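Local structure of ribokinase, putative (3B1N) at residues Leu57-Gly62 / Gln290-Thr295; Arg81-Ala84 / Ser88-Tyr91; Leu259-Glu264 / Pro294-Ile299. The protein probably phosphorylates nucleosides, as a kinase of the ribokinase (pfkB) family that binds ADP and the nucleoside analogue mizoribine. All blocks are in the same frame, centred on the assembly; numbering follows the deposited sequence.

Contact 1 of 3, residues Leu57-Gly62 / Gln290-Thr295; sequences LNLLGG and QTYAPT
One face of the Y292 ring is covered by the CD1 methyl of L59, which sits over the hydroxyl-side half of the ring, 3.5 Å from CE2, and lies almost as near to CZ. In this ribokinase-type fold the contact ties the C-terminal end of helix 49-59 to the loop that leads from helix 269-284 into helix 296-307. The same methyl also meets the proline ring, with L59 CD1 to P294 CD at 3.9 Å, so it lies in an angle between an aromatic and an aliphatic ring. Y292 has CG between its backbone N and carbonyl carbon (chi1 76°), which turns the ring toward L59 of helix 49-59. M279 of helix 269-284 packs on both L59 and Y292. Beyond the leucine, helix 49-59 ends in a Schellman motif, with G61 at positive phi and G62 N bonded to L57 O at 3.0 Å. Y292 lies about 7 Å, side chain to side chain, from N52 and from D253, both nucleoside-binding residues. A water lies between the segments, 2.9 Å from L59 O and 2.7 Å from P294 O.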
loop_
_atom_site.group_PDB
_atom_site.type_symbol
_atom_site.label_atom_id
_atom_site.label_comp_id
_atom_site.label_asym_id
_atom_site.label_seq_id
_atom_site.Cartn_x
_atom_site.Cartn_y
_atom_site.Cartn_z
ATOM N N LEU B 57 2.406 -23.984 -12.386
ATOM C CA LEU B 57 2.861 -25.359 -12.652
ATOM C C LEU B 57 1.700 -26.133 -13.286
ATOM O O LEU B 57 1.920 -26.919 -14.240
ATOM C CB LEU B 57 3.414 -25.962 -11.375
ATOM C CG LEU B 57 3.950 -27.380 -11.564
ATOM C CD1 LEU B 57 5.052 -27.336 -12.638
ATOM C CD2 LEU B 57 4.552 -27.770 -10.223
ATOM N N ASN B 58 0.468 -25.900 -12.825
ATOM C CA ASN B 58 -0.732 -26.553 -13.352
ATOM C C ASN B 58 -1.021 -26.158 -14.793
ATOM O O ASN B 58 -1.424 -27.010 -15.641
ATOM C CB ASN B 58 -1.922 -26.250 -12.420
ATOM C CG ASN B 58 -3.117 -27.119 -12.695
ATOM O OD1 ASN B 58 -3.016 -28.357 -12.603
ATOM N ND2 ASN B 58 -4.228 -26.505 -13.053
ATOM N N LEU B 59 -0.816 -24.885 -15.140
ATOM C CA LEU B 59 -0.982 -24.464 -16.544
ATOM C C LEU B 59 -0.030 -25.238 -17.445
ATOM O O LEU B 59 -0.360 -25.482 -18.618
ATOM C CB LEU B 59 -0.623 -22.980 -16.702
ATOM C CG LEU B 59 -1.634 -21.958 -16.214
ATOM C CD1 LEU B 59 -0.984 -20.573 -16.347
ATOM C CD2 LEU B 59 -2.961 -22.020 -16.995
ATOM N N LEU B 60 1.134 -25.584 -16.934
ATOM C CA LEU B 60 2.164 -26.272 -17.762
ATOM C C LEU B 60 1.877 -27.791 -17.845
ATOM O O LEU B 60 2.559 -28.514 -18.590
ATOM C CB LEU B 60 3.552 -26.005 -17.243
ATOM C CG LEU B 60 4.031 -24.547 -17.464
ATOM C CD1 LEU B 60 5.184 -24.184 -16.569
ATOM C CD2 LEU B 60 4.410 -24.413 -18.997
ATOM N N GLY B 61 0.859 -28.237 -17.120
ATOM C CA GLY B 61 0.530 -29.683 -17.074
ATOM C C GLY B 61 1.316 -30.450 -16.022
ATOM O O GLY B 61 1.368 -31.696 -16.071
ATOM N N GLY B 62 1.924 -29.769 -15.044
ATOM C CA GLY B 62 2.636 -30.422 -13.949
ATOM C C GLY B 62 1.634 -30.801 -12.853
ATOM O O GLY B 62 0.472 -30.452 -12.953
ATOM N N GLN B 290 -3.254 -14.793 -11.011
ATOM C CA GLN B 290 -3.645 -16.064 -11.637
ATOM C C GLN B 290 -4.704 -15.918 -12.731
ATOM O O GLN B 290 -5.333 -16.904 -13.114
ATOM C CB GLN B 290 -4.147 -17.056 -10.579
ATOM C CG GLN B 290 -3.156 -17.409 -9.457
ATOM C CD GLN B 290 -3.837 -18.259 -8.375
ATOM O OE1 GLN B 290 -4.776 -19.046 -8.687
ATOM N NE2 GLN B 290 -3.324 -18.207 -7.157
ATOM N N THR B 291 -4.893 -14.739 -13.305
ATOM C CA THR B 291 -5.968 -14.664 -14.295
ATOM C C THR B 291 -5.515 -14.991 -15.715
ATOM O O THR B 291 -6.356 -15.424 -16.528
ATOM C CB THR B 291 -6.753 -13.366 -14.224
ATOM O OG1 THR B 291 -5.945 -12.292 -14.710
ATOM C CG2 THR B 291 -7.145 -13.104 -12.794
ATOM N N TYR B 292 -4.220 -14.839 -16.003
ATOM C CA TYR B 292 -3.676 -15.375 -17.253
ATOM C C TYR B 292 -4.001 -16.857 -17.381
ATOM O O TYR B 292 -3.899 -17.611 -16.416
ATOM C CB TYR B 292 -2.175 -15.091 -17.393
ATOM C CG TYR B 292 -1.224 -15.953 -16.551
ATOM C CD1 TYR B 292 -1.318 -15.992 -15.150
ATOM C CD2 TYR B 292 -0.251 -16.736 -17.181
ATOM C CE1 TYR B 292 -0.424 -16.789 -14.427
ATOM C CE2 TYR B 292 0.637 -17.520 -16.473
ATOM C CZ TYR B 292 0.513 -17.547 -15.065
ATOM O OH TYR B 292 1.380 -18.356 -14.371
ATOM N N ALA B 293 -4.509 -17.249 -18.543
ATOM C CA ALA B 293 -4.909 -18.633 -18.721
ATOM C C ALA B 293 -4.519 -19.143 -20.121
ATOM O O ALA B 293 -5.409 -19.633 -20.879
ATOM C CB ALA B 293 -6.439 -18.773 -18.470
ATOM N N PRO B 294 -3.223 -19.085 -20.477
ATOM C CA PRO B 294 -2.758 -19.683 -21.722
ATOM C C PRO B 294 -2.993 -21.196 -21.754
ATOM O O PRO B 294 -2.855 -21.897 -20.740
ATOM C CB PRO B 294 -1.253 -19.358 -21.741
ATOM C CG PRO B 294 -0.900 -19.372 -20.239
ATOM C CD PRO B 294 -2.095 -18.710 -19.589
ATOM N N THR B 295 -3.349 -21.692 -22.932
ATOM C CA THR B 295 -3.348 -23.116 -23.119
ATOM C C THR B 295 -1.926 -23.597 -23.187
ATOM O O THR B 295 -0.946 -22.849 -23.420
ATOM C CB THR B 295 -4.067 -23.546 -24.411
ATOM O OG1 THR B 295 -3.333 -23.071 -25.528
ATOM C CG2 THR B 295 -5.503 -23.021 -24.431
HETATM O O HOH W 1 -2.861 -24.428 -19.763
#

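Contact 2 of 3, residues Arg81-Ala84 / Ser88-Tyr91; sequences RMDA and SREY
M82 and R89 face each other with CG anti to the carbonyl carbon in both, and each chain then bends at its third torsion. In M82 the bend (chi3 66°) turns the terminal methyl onto the backbone and side chain of the strand segment; in R89 the opposite-signed bend (chi3 -62°) brings the guanidinium round to D83. The methionine and arginine chains meet at an angle, so that M82 CE rests 3.4 Å from R89 CG while SD lies a little farther from the same carbon. M82 CE is also 3.2 Å from S88 O, a close approach of a methyl to a carbonyl oxygen. The aliphatic part of the arginine thus lies against a buried thioether, and its charged end runs on to the exposed side of the helix.

These residues belong to a beta-alpha-beta unit, strand 64-71, helix 76-85 and strand 88-95, and the contact packs the last turn of its helix against the start of the strand that edges the large sheet. M82 reaches inward here, touching M66 of the first strand and L87 of the connecting turn.

D83 and R89 form a salt bridge through a single N-H: R89 NE donates to D83 OD2 at 2.8 Å with an angle of 162°. The acceptor lies at the guanidinium edge, close to its plane, and the bond reaches OD2 on the syn side, but tilted well out of the carboxylate plane. The two flat groups are steeply inclined, and D83 OD1 stays 4.0 Å from R89 NH2, which keeps the pairing from being a two-pronged one. On the strand side S88 OG accepts from E90 N at 3.1 Å, an ST turn where the chain rounds its corner.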
loop_
_atom_site.group_PDB
_atom_site.type_symbol
_atom_site.label_atom_id
_atom_site.label_comp_id
_atom_site.label_asym_id
_atom_site.label_seq_id
_atom_site.Cartn_x
_atom_site.Cartn_y
_atom_site.Cartn_z
ATOM N N ARG B 81 -12.246 -23.373 -6.535
ATOM C CA ARG B 81 -11.370 -23.061 -7.655
ATOM C C ARG B 81 -10.321 -24.166 -7.852
ATOM O O ARG B 81 -10.028 -24.560 -8.983
ATOM C CB ARG B 81 -10.680 -21.736 -7.389
ATOM C CG ARG B 81 -9.549 -21.427 -8.356
ATOM C CD ARG B 81 -8.926 -20.112 -7.970
ATOM N NE ARG B 81 -7.811 -19.733 -8.869
ATOM C CZ ARG B 81 -8.008 -19.219 -10.071
ATOM N NH1 ARG B 81 -9.249 -19.078 -10.500
ATOM N NH2 ARG B 81 -6.989 -18.864 -10.849
ATOM N N MET B 82 -9.773 -24.698 -6.758
ATOM C CA MET B 82 -8.772 -25.736 -6.866
ATOM C C MET B 82 -9.408 -26.936 -7.529
ATOM O O MET B 82 -8.799 -27.530 -8.434
ATOM C CB MET B 82 -8.268 -26.093 -5.482
ATOM C CG MET B 82 -7.346 -25.016 -4.988
ATOM S SD MET B 82 -6.761 -25.399 -3.333
ATOM C CE MET B 82 -5.794 -26.854 -3.642
ATOM N N ASP B 83 -10.637 -27.262 -7.140
ATOM C CA ASP B 83 -11.353 -28.391 -7.738
ATOM C C ASP B 83 -11.557 -28.173 -9.242
ATOM O O ASP B 83 -11.309 -29.121 -10.016
ATOM C CB ASP B 83 -12.719 -28.604 -7.091
ATOM C CG ASP B 83 -12.647 -29.150 -5.685
ATOM O OD1 ASP B 83 -13.718 -29.147 -5.033
ATOM O OD2 ASP B 83 -11.570 -29.613 -5.218
ATOM N N ALA B 84 -11.975 -26.970 -9.638
ATOM C CA ALA B 84 -12.222 -26.625 -11.052
ATOM C C ALA B 84 -10.948 -26.748 -11.870
ATOM O O ALA B 84 -10.980 -27.152 -13.050
ATOM C CB ALA B 84 -12.774 -25.208 -11.153
ATOM N N SER B 88 -4.888 -30.495 -6.467
ATOM C CA SER B 88 -5.179 -31.386 -5.358
ATOM C C SER B 88 -5.262 -30.552 -4.091
ATOM O O SER B 88 -4.392 -29.697 -3.883
ATOM C CB SER B 88 -4.047 -32.373 -5.118
ATOM O OG SER B 88 -4.377 -33.191 -4.028
ATOM N N ARG B 89 -6.269 -30.856 -3.269
ATOM C CA ARG B 89 -6.426 -30.224 -1.947
ATOM C C ARG B 89 -5.827 -31.066 -0.837
ATOM O O ARG B 89 -6.059 -30.778 0.353
ATOM C CB ARG B 89 -7.887 -29.871 -1.663
ATOM C CG ARG B 89 -8.421 -28.806 -2.662
ATOM C CD ARG B 89 -9.871 -28.334 -2.424
ATOM N NE ARG B 89 -10.882 -29.375 -2.532
ATOM C CZ ARG B 89 -11.465 -29.996 -1.500
ATOM N NH1 ARG B 89 -11.132 -29.728 -0.235
ATOM N NH2 ARG B 89 -12.384 -30.920 -1.739
ATOM N N GLU B 90 -5.017 -32.068 -1.215
ATOM C CA GLU B 90 -4.462 -33.075 -0.280
ATOM C C GLU B 90 -3.816 -32.385 0.945
ATOM O O GLU B 90 -4.110 -32.759 2.108
ATOM C CB GLU B 90 -3.419 -33.940 -1.031
ATOM C CG GLU B 90 -2.737 -34.967 -0.149
ATOM C CD GLU B 90 -1.827 -35.917 -0.933
ATOM O OE1 GLU B 90 -1.306 -36.867 -0.312
ATOM O OE2 GLU B 90 -1.585 -35.700 -2.147
ATOM N N TYR B 91 -2.995 -31.364 0.692
ATOM C CA TYR B 91 -2.187 -30.716 1.763
ATOM C C TYR B 91 -2.661 -29.294 2.078
ATOM O O TYR B 91 -1.906 -28.519 2.680
ATOM C CB TYR B 91 -0.700 -30.707 1.382
ATOM C CG TYR B 91 -0.150 -32.087 1.085
ATOM C CD1 TYR B 91 -0.072 -33.028 2.102
ATOM C CD2 TYR B 91 0.275 -32.431 -0.198
ATOM C CE1 TYR B 91 0.410 -34.323 1.851
ATOM C CE2 TYR B 91 0.784 -33.723 -0.469
ATOM C CZ TYR B 91 0.829 -34.654 0.569
ATOM O OH TYR B 91 1.348 -35.919 0.315
#

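Contact 3 of 3, residues Leu259-Glu264 / Pro294-Ile299; sequences LLYGIE and PTRAEI
Y261 and R296 reach for each other from opposite directions, and everything that joins the two segments happens where their ends meet. The closest approach is R296 NH2 to Y261 OH at 3.3 Å, a weak hydrogen bond although fairly straight. Its acceptor lies in the guanidinium plane, at the edge. Ring and guanidinium stand 80° apart, and NH2 comes to the phenol obliquely, 3.6 Å from Y261 CZ. Both residues have CG trans to the backbone N, which sends the side chains out across the gap between two helices whose nearest CA atoms, those of Y261 and R296, are 12.6 Å apart, the arginine then bending at chi2 (78°).

The packed side is apolar: the tyrosine rests on L57 of helix 49-59 and L275 of helix 269-284. L275 also touches I299, so one leucine contacts both segments. The Y261 ring stacks with that of H265. Both helices belong to this ribokinase-type alpha/beta fold, and here side chains bridge them.

Toward the surface the contact thins to the arginine end. R296 has a stronger partner in D300, one turn along its own helix, to which NH1 forms a salt bridge. Beside it the helix starts with a capping box: E298 N donates to T295 OG1 at 3.0 Å, and T295 N donates to E298 OE1 at 2.9 Å.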
loop_
_atom_site.group_PDB
_atom_site.type_symbol
_atom_site.label_atom_id
_atom_site.label_comp_id
_atom_site.label_asym_id
_atom_site.label_seq_id
_atom_site.Cartn_x
_atom_site.Cartn_y
_atom_site.Cartn_z
ATOM N N LEU B 259 10.110 -22.538 -13.680
ATOM C CA LEU B 259 11.392 -23.113 -13.261
ATOM C C LEU B 259 11.194 -24.511 -12.694
ATOM O O LEU B 259 11.952 -25.426 -13.067
ATOM C CB LEU B 259 12.053 -22.209 -12.247
ATOM C CG LEU B 259 13.556 -22.375 -12.233
ATOM C CD1 LEU B 259 14.152 -21.668 -13.451
ATOM C CD2 LEU B 259 14.109 -21.766 -10.943
ATOM N N LEU B 260 10.203 -24.696 -11.811
ATOM C CA LEU B 260 9.938 -26.004 -11.197
ATOM C C LEU B 260 9.588 -27.022 -12.303
ATOM O O LEU B 260 10.047 -28.175 -12.239
ATOM C CB LEU B 260 8.779 -25.952 -10.178
ATOM C CG LEU B 260 9.148 -25.236 -8.899
ATOM C CD1 LEU B 260 7.819 -24.911 -8.211
ATOM C CD2 LEU B 260 9.982 -26.213 -8.034
ATOM N N TYR B 261 8.799 -26.623 -13.299
ATOM C CA TYR B 261 8.441 -27.561 -14.373
ATOM C C TYR B 261 9.725 -27.957 -15.120
ATOM O O TYR B 261 9.945 -29.161 -15.409
ATOM C CB TYR B 261 7.475 -26.872 -15.356
ATOM C CG TYR B 261 7.013 -27.797 -16.441
ATOM C CD1 TYR B 261 5.944 -28.645 -16.227
ATOM C CD2 TYR B 261 7.697 -27.839 -17.666
ATOM C CE1 TYR B 261 5.500 -29.495 -17.202
ATOM C CE2 TYR B 261 7.264 -28.712 -18.671
ATOM C CZ TYR B 261 6.167 -29.524 -18.413
ATOM O OH TYR B 261 5.721 -30.389 -19.414
ATOM N N GLY B 262 10.578 -26.973 -15.426
ATOM C CA GLY B 262 11.832 -27.262 -16.161
ATOM C C GLY B 262 12.719 -28.209 -15.337
ATOM O O GLY B 262 13.277 -29.180 -15.890
ATOM N N ILE B 263 12.879 -27.973 -14.030
ATOM C CA ILE B 263 13.782 -28.801 -13.198
ATOM C C ILE B 263 13.217 -30.248 -13.210
ATOM O O ILE B 263 13.965 -31.225 -13.449
ATOM C CB ILE B 263 13.852 -28.250 -11.773
ATOM C CG1 ILE B 263 14.597 -26.916 -11.812
ATOM C CG2 ILE B 263 14.581 -29.226 -10.809
ATOM C CD1 ILE B 263 14.421 -26.103 -10.455
ATOM N N GLU B 264 11.920 -30.405 -12.957
ATOM C CA GLU B 264 11.271 -31.719 -12.914
ATOM C C GLU B 264 11.541 -32.508 -14.192
ATOM O O GLU B 264 11.779 -33.714 -14.126
ATOM C CB GLU B 264 9.738 -31.533 -12.730
ATOM C CG GLU B 264 8.934 -32.788 -12.998
ATOM C CD GLU B 264 7.436 -32.617 -12.853
ATOM O OE1 GLU B 264 6.908 -31.459 -12.826
ATOM O OE2 GLU B 264 6.782 -33.689 -12.815
ATOM N N PRO B 294 -3.223 -19.085 -20.477
ATOM C CA PRO B 294 -2.758 -19.683 -21.722
ATOM C C PRO B 294 -2.993 -21.196 -21.754
ATOM O O PRO B 294 -2.855 -21.897 -20.740
ATOM C CB PRO B 294 -1.253 -19.358 -21.741
ATOM C CG PRO B 294 -0.900 -19.372 -20.239
ATOM C CD PRO B 294 -2.095 -18.710 -19.589
ATOM N N THR B 295 -3.349 -21.692 -22.932
ATOM C CA THR B 295 -3.348 -23.116 -23.119
ATOM C C THR B 295 -1.926 -23.597 -23.187
ATOM O O THR B 295 -0.946 -22.849 -23.420
ATOM C CB THR B 295 -4.067 -23.546 -24.411
ATOM O OG1 THR B 295 -3.333 -23.071 -25.528
ATOM C CG2 THR B 295 -5.503 -23.021 -24.431
ATOM N N ARG B 296 -1.776 -24.885 -22.969
ATOM C CA ARG B 296 -0.451 -25.414 -23.035
ATOM C C ARG B 296 0.164 -25.265 -24.441
ATOM O O ARG B 296 1.334 -24.961 -24.585
ATOM C CB ARG B 296 -0.482 -26.881 -22.588
ATOM C CG ARG B 296 0.866 -27.444 -22.561
ATOM C CD ARG B 296 1.524 -26.941 -21.319
ATOM N NE ARG B 296 2.826 -27.552 -21.060
ATOM C CZ ARG B 296 3.918 -27.245 -21.744
ATOM N NH1 ARG B 296 3.833 -26.360 -22.718
ATOM N NH2 ARG B 296 5.063 -27.816 -21.437
ATOM N N ALA B 297 -0.674 -25.442 -25.479
ATOM C CA ALA B 297 -0.208 -25.208 -26.866
ATOM C C ALA B 297 0.246 -23.769 -27.071
ATOM O O ALA B 297 1.294 -23.551 -27.706
ATOM C CB ALA B 297 -1.302 -25.581 -27.893
ATOM N N GLU B 298 -0.503 -22.798 -26.531
ATOM C CA GLU B 298 -0.108 -21.363 -26.585
ATOM C C GLU B 298 1.245 -21.087 -25.905
ATOM O O GLU B 298 2.087 -20.356 -26.407
ATOM C CB GLU B 298 -1.180 -20.470 -25.960
ATOM C CG GLU B 298 -2.422 -20.233 -26.882
ATOM C CD GLU B 298 -3.645 -19.673 -26.134
ATOM O OE1 GLU B 298 -3.601 -19.532 -24.888
ATOM O OE2 GLU B 298 -4.680 -19.372 -26.785
ATOM N N ILE B 299 1.481 -21.725 -24.756
ATOM C CA ILE B 299 2.766 -21.595 -24.109
ATOM C C ILE B 299 3.905 -22.067 -25.003
ATOM O O ILE B 299 4.908 -21.351 -25.169
ATOM C CB ILE B 299 2.781 -22.344 -22.733
ATOM C CG1 ILE B 299 1.802 -21.666 -21.780
ATOM C CG2 ILE B 299 4.214 -22.294 -22.141
ATOM C CD1 ILE B 299 1.492 -22.447 -20.476
#

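In the fold
Contacts 1 and 3 share P294 and T295 and lie 8 Å apart between centres, where the loop 290-295 runs into helix 296-307. They meet through R296, whose NE probably donates to L60 O at 2.7 Å, so the end of helix 49-59 joins them. Contact 1 is partly buried and mostly apolar, whereas contact 3 is a thin, polar surface contact away from the ligand sites. Contact 2 is local, holding a helix to the strand that follows it at one edge of the large sheet, and combines a buried methionine with an exposed salt bridge. It touches contact 1 through R81 and Q290 but does not reach contact 3.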